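Local coordinates for alcohol dehydrogenase superfamily protein (Novosphingobium aromaticivorans, PDB 3GAZ), which probably acts as an NADP-dependent oxidoreductase of the medium-chain alcohol dehydrogenase superfamily, at residues Ala254-Phe258 against Lys259-Tyr263. Residues are numbered along the deposited sequence; the frame is centred on the assembly and turned at random.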
ATOM      1  N   ALA A 254     -13.747  33.441   1.053  1.00 20.48           N
ATOM      2  CA  ALA A 254     -14.584  34.569   1.467  1.00 21.01           C
ATOM      3  C   ALA A 254     -16.080  34.261   1.628  1.00 22.03           C
ATOM      4  O   ALA A 254     -16.699  34.660   2.616  1.00 21.95           O
ATOM      5  CB  ALA A 254     -14.393  35.741   0.498  1.00 21.97           C
ATOM      6  N   PRO A 255     -16.687  33.561   0.656  1.00 22.41           N
ATOM      7  CA  PRO A 255     -18.116  33.241   0.761  1.00 23.47           C
ATOM      8  C   PRO A 255     -18.512  32.524   2.053  1.00 25.07           C
ATOM      9  O   PRO A 255     -19.608  32.734   2.575  1.00 24.00           O
ATOM     10  CB  PRO A 255     -18.363  32.381  -0.474  1.00 24.71           C
ATOM     11  CG  PRO A 255     -17.419  32.989  -1.480  1.00 23.71           C
ATOM     12  CD  PRO A 255     -16.155  33.154  -0.656  1.00 23.50           C
ATOM     13  N   LEU A 256     -17.621  31.680   2.568  1.00 23.96           N
ATOM     14  CA  LEU A 256     -17.905  30.942   3.791  1.00 22.90           C
ATOM     15  C   LEU A 256     -17.945  31.840   5.019  1.00 23.24           C
ATOM     16  O   LEU A 256     -18.652  31.545   5.983  1.00 24.14           O
ATOM     17  CB  LEU A 256     -16.878  29.824   3.992  1.00 21.93           C
ATOM     18  CG  LEU A 256     -16.957  28.694   2.964  1.00 19.98           C
ATOM     19  CD1 LEU A 256     -15.923  27.631   3.303  1.00 19.25           C
ATOM     20  CD2 LEU A 256     -18.354  28.092   2.965  1.00 19.08           C
ATOM     21  N   SER A 257     -17.177  32.926   4.994  1.00 22.42           N
ATOM     22  CA  SER A 257     -17.182  33.865   6.107  1.00 21.41           C
ATOM     23  C   SER A 257     -18.421  34.744   5.992  1.00 21.55           C
ATOM     24  O   SER A 257     -19.156  34.920   6.961  1.00 20.56           O
ATOM     25  CB  SER A 257     -15.927  34.743   6.088  1.00 22.57           C
ATOM     26  OG  SER A 257     -14.777  33.987   6.407  1.00 23.22           O
ATOM     27  N   PHE A 258     -18.644  35.296   4.801  1.00 22.36           N
ATOM     28  CA  PHE A 258     -19.806  36.148   4.558  1.00 24.10           C
ATOM     29  C   PHE A 258     -21.083  35.429   4.951  1.00 22.79           C
ATOM     30  O   PHE A 258     -21.995  36.029   5.522  1.00 22.54           O
ATOM     31  CB  PHE A 258     -19.905  36.528   3.077  1.00 28.19           C
ATOM     32  CG  PHE A 258     -19.018  37.668   2.676  1.00 31.76           C
ATOM     33  CD1 PHE A 258     -19.145  38.911   3.289  1.00 34.35           C
ATOM     34  CD2 PHE A 258     -18.076  37.509   1.665  1.00 33.08           C
ATOM     35  CE1 PHE A 258     -18.346  39.983   2.897  1.00 35.63           C
ATOM     36  CE2 PHE A 258     -17.274  38.574   1.266  1.00 35.48           C
ATOM     37  CZ  PHE A 258     -17.410  39.813   1.883  1.00 35.83           C
ATOM     38  N   LYS A 259     -21.152  34.139   4.635  1.00 18.56           N
ATOM     39  CA  LYS A 259     -22.344  33.366   4.962  1.00 17.71           C
ATOM     40  C   LYS A 259     -22.213  32.595   6.262  1.00 15.54           C
ATOM     41  O   LYS A 259     -23.106  31.821   6.606  1.00 16.35           O
ATOM     42  CB  LYS A 259     -22.674  32.389   3.837  1.00 18.20           C
ATOM     43  CG  LYS A 259     -23.047  33.038   2.514  1.00 19.94           C
ATOM     44  CD  LYS A 259     -23.323  31.945   1.495  1.00 21.81           C
ATOM     45  CE  LYS A 259     -23.782  32.481   0.168  1.00 23.45           C
ATOM     46  NZ  LYS A 259     -23.970  31.353  -0.787  1.00 20.46           N
ATOM     47  N   GLN A 260     -21.108  32.795   6.977  1.00 16.28           N
ATOM     48  CA  GLN A 260     -20.891  32.105   8.251  1.00 17.65           C
ATOM     49  C   GLN A 260     -21.217  30.632   8.053  1.00 15.40           C
ATOM     50  O   GLN A 260     -21.839  29.999   8.902  1.00 17.01           O
ATOM     51  CB  GLN A 260     -21.805  32.704   9.321  1.00 20.39           C
ATOM     52  CG  GLN A 260     -21.546  34.184   9.590  1.00 25.95           C
ATOM     53  CD  GLN A 260     -22.711  34.866  10.280  1.00 28.28           C
ATOM     54  OE1 GLN A 260     -23.766  35.081   9.677  1.00 29.64           O
ATOM     55  NE2 GLN A 260     -22.529  35.204  11.556  1.00 27.58           N
ATOM     56  N   ALA A 261     -20.775  30.097   6.922  1.00 14.38           N
ATOM     57  CA  ALA A 261     -21.048  28.718   6.550  1.00 13.09           C
ATOM     58  C   ALA A 261     -19.909  27.756   6.859  1.00 13.87           C
ATOM     59  O   ALA A 261     -18.835  28.162   7.305  1.00 12.88           O
ATOM     60  CB  ALA A 261     -21.399  28.655   5.067  1.00 13.51           C
ATOM     61  N   THR A 262     -20.150  26.478   6.587  1.00 13.74           N
ATOM     62  CA  THR A 262     -19.171  25.437   6.862  1.00 14.24           C
ATOM     63  C   THR A 262     -18.875  24.539   5.655  1.00 14.95           C
ATOM     64  O   THR A 262     -19.741  24.315   4.810  1.00 14.02           O
ATOM     65  CB  THR A 262     -19.665  24.569   8.044  1.00 15.63           C
ATOM     66  OG1 THR A 262     -19.897  25.407   9.187  1.00 11.84           O
ATOM     67  CG2 THR A 262     -18.641  23.516   8.401  1.00 15.70           C
ATOM     68  N   TYR A 263     -17.641  24.037   5.587  1.00 13.89           N
ATOM     69  CA  TYR A 263     -17.202  23.148   4.509  1.00 14.30           C
ATOM     70  C   TYR A 263     -16.466  21.936   5.091  1.00 14.69           C
ATOM     71  O   TYR A 263     -15.713  22.067   6.052  1.00 13.90           O
ATOM     72  CB  TYR A 263     -16.263  23.890   3.546  1.00 12.36           C
ATOM     73  CG  TYR A 263     -15.517  22.964   2.602  1.00 13.38           C
ATOM     74  CD1 TYR A 263     -16.152  22.397   1.497  1.00 12.85           C
ATOM     75  CD2 TYR A 263     -14.194  22.598   2.860  1.00 14.23           C
ATOM     76  CE1 TYR A 263     -15.486  21.484   0.669  1.00 14.12           C
ATOM     77  CE2 TYR A 263     -13.523  21.683   2.050  1.00 12.13           C
ATOM     78  CZ  TYR A 263     -14.172  21.130   0.959  1.00 15.66           C
ATOM     79  OH  TYR A 263     -13.512  20.214   0.171  1.00 13.82           O
TER
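Ala-261 N donates to Leu-256 O at 2.7 Å with an N-H...O angle of 148°, and the donor lies in the carbonyl plane. Gln-260 N also comes to 2.9 Å from Leu-256 O, but at too poor an angle to count as a bond; its hydrogen is given to Ser-257 O, which it meets 72° out of that carbonyl's plane, well off a lone pair. One residue earlier along the helix than Leu-256, Pro-255 O accepts from Lys-259 N at 2.9 Å, an i to i-4 bond. Gln-260 has positive phi, and with the two bonds returning from Gln-260 N and Ala-261 N to the last turn this defines a Schellman motif ending helix 254-258. The chain thereby reverses out of the short helix of a beta-alpha-beta unit into strand 262-265, which within this chain lies at the edge of the parallel sheet in the Rossmann-type domain. Leu-256 makes the apolar contacts with its two methyls: CD2 touches Ala-261 CB at 3.7 Å, while CD1 meets Tyr-263 CB at 3.8 Å. Phe-233 of helix 227-235 also packs on this leucine. Lys-259 has CG anti to its carbonyl carbon (chi1 -64°), which lays CG 3.5 Å from Pro-255 O; the extended chain beyond carries NZ to hydrogen bonds with the carbonyl oxygens of Phe-233, Ser-234 and Val-236. Gln-260 is exposed; its CG packs 3.6 Å from Ser-257 O, the same oxygen that its backbone N uses.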